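Long-range contact in nitrilotriacetate monooxygenase (Burkholderia pseudomallei, PDB 3SDO), which probably acts as a flavin (FMN)-dependent monooxygenase, using molecular oxygen to oxidise an organic substrate: residues Val14-Ala19 against Pro399-Gly404. Sequence-based numbering, arbitrary orientation.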
# COMPACT_ATOMS: atom_id res chain seq x y z
N VAL A 14 -0.07 -18.31 -2.94
CA VAL A 14 -0.92 -18.42 -1.75
C VAL A 14 -1.68 -17.12 -1.50
O VAL A 14 -1.08 -16.03 -1.39
CB VAL A 14 -0.12 -18.90 -0.50
CG1 VAL A 14 1.02 -17.95 -0.16
CG2 VAL A 14 -1.02 -19.10 0.67
N LEU A 15 -3.00 -17.26 -1.48
CA LEU A 15 -3.90 -16.21 -1.06
C LEU A 15 -3.80 -16.11 0.45
O LEU A 15 -4.18 -17.04 1.16
CB LEU A 15 -5.35 -16.53 -1.44
CG LEU A 15 -6.44 -15.66 -0.74
CD1 LEU A 15 -6.29 -14.21 -1.19
CD2 LEU A 15 -7.89 -16.17 -0.96
N ILE A 16 -3.30 -14.99 0.97
CA ILE A 16 -3.28 -14.83 2.41
C ILE A 16 -4.43 -13.93 2.81
O ILE A 16 -4.30 -12.71 2.85
CB ILE A 16 -1.93 -14.31 2.91
CG1 ILE A 16 -0.80 -15.14 2.31
CG2 ILE A 16 -1.88 -14.37 4.42
CD1 ILE A 16 0.58 -14.70 2.76
N GLN A 17 -5.59 -14.55 3.05
CA GLN A 17 -6.80 -13.85 3.40
C GLN A 17 -6.92 -13.80 4.93
O GLN A 17 -7.86 -14.31 5.50
CB GLN A 17 -8.00 -14.58 2.80
CG GLN A 17 -9.29 -13.80 2.76
CD GLN A 17 -9.34 -12.78 1.63
OE1 GLN A 17 -8.31 -12.21 1.27
NE2 GLN A 17 -10.54 -12.50 1.12
N GLY A 18 -5.95 -13.15 5.57
CA GLY A 18 -5.90 -13.06 7.01
C GLY A 18 -6.04 -14.43 7.62
O GLY A 18 -5.32 -15.37 7.24
N ALA A 19 -7.02 -14.57 8.49
CA ALA A 19 -7.29 -15.83 9.19
C ALA A 19 -7.54 -17.01 8.28
O ALA A 19 -7.23 -18.15 8.65
CB ALA A 19 -8.48 -15.67 10.16
N PRO A 399 -8.81 -22.85 3.75
CA PRO A 399 -9.91 -22.45 4.62
C PRO A 399 -9.43 -21.73 5.90
O PRO A 399 -10.01 -20.73 6.31
CB PRO A 399 -10.60 -23.80 4.94
CG PRO A 399 -10.34 -24.63 3.80
CD PRO A 399 -8.93 -24.27 3.34
N VAL A 400 -8.34 -22.23 6.49
CA VAL A 400 -7.72 -21.62 7.66
C VAL A 400 -6.22 -21.51 7.34
O VAL A 400 -5.57 -22.52 7.07
CB VAL A 400 -7.96 -22.47 8.95
CG1 VAL A 400 -7.16 -21.92 10.13
CG2 VAL A 400 -9.46 -22.52 9.31
N THR A 401 -5.69 -20.29 7.35
CA THR A 401 -4.33 -20.01 6.90
C THR A 401 -3.24 -20.64 7.80
O THR A 401 -2.12 -20.89 7.35
CB THR A 401 -4.08 -18.48 6.83
OG1 THR A 401 -5.22 -17.81 6.25
CG2 THR A 401 -2.83 -18.17 6.02
N GLY A 402 -3.59 -20.88 9.06
CA GLY A 402 -2.71 -21.58 10.02
C GLY A 402 -2.46 -23.02 9.63
O GLY A 402 -1.53 -23.32 8.88
N PHE A 403 -3.27 -23.94 10.14
CA PHE A 403 -3.01 -25.37 9.88
C PHE A 403 -3.12 -25.71 8.41
O PHE A 403 -2.42 -26.60 7.94
CB PHE A 403 -3.92 -26.28 10.70
CG PHE A 403 -5.28 -26.50 10.12
CD1 PHE A 403 -5.48 -27.49 9.18
CD2 PHE A 403 -6.35 -25.72 10.51
CE1 PHE A 403 -6.73 -27.71 8.64
CE2 PHE A 403 -7.60 -25.93 9.97
CZ PHE A 403 -7.80 -26.93 9.04
N GLY A 404 -3.96 -25.00 7.66
CA GLY A 404 -4.09 -25.25 6.23
C GLY A 404 -2.77 -25.15 5.47
O GLY A 404 -2.41 -26.06 4.69
O HOH W 1 -6.00 -17.75 3.38
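T401 points its side chain toward the loop after strand 11-15, where its hydroxyl and backbone N take the carbonyls of G18 and A19. The setting is a TIM barrel of the bacterial luciferase type: residues 14-19 run out of the first strand, 11-15, while 399-404 lead from the last strand, 393-396, into helix 401-418. Those two strands pair in parallel and close the barrel, so this contact joins the loop after the first strand to the segment that leads from the last strand into its helix. The first torsion of T401 sets OG1 beside its own backbone N and anti to the carbonyl carbon, so the hydroxyl lies next to the N-H, whose place the backbone sets. T401 OG1 donates to G18 O at 2.6 Å, a short bond that approaches tilted 27° from the carbonyl plane. Next to it, T401 N gives its hydrogen to A19 O at 2.9 Å, nearly straight at 169°, although the donor stands 35° off that carbonyl's plane. Two successive carbonyls are thus turned toward one threonine. G18 has positive phi, which by itself favours glycine. The methyl CG2 of T401, anti to N, lies 3.9 Å from G18 O and 4.2 Å from I16 CG2; I16 and T401 also rest on Y42 and F41 of helix 39-51. V400 adds little, its CG1 lying 4.1 Å from A19 O. About 8 Å from the side chain of Q17 are those of D61 and T98, both predicted to bind FMN. A water ties the loop to the same hydroxyl: it donates to L15 O and to T401 OG1, and accepts from Q17 N at 3.2 Å.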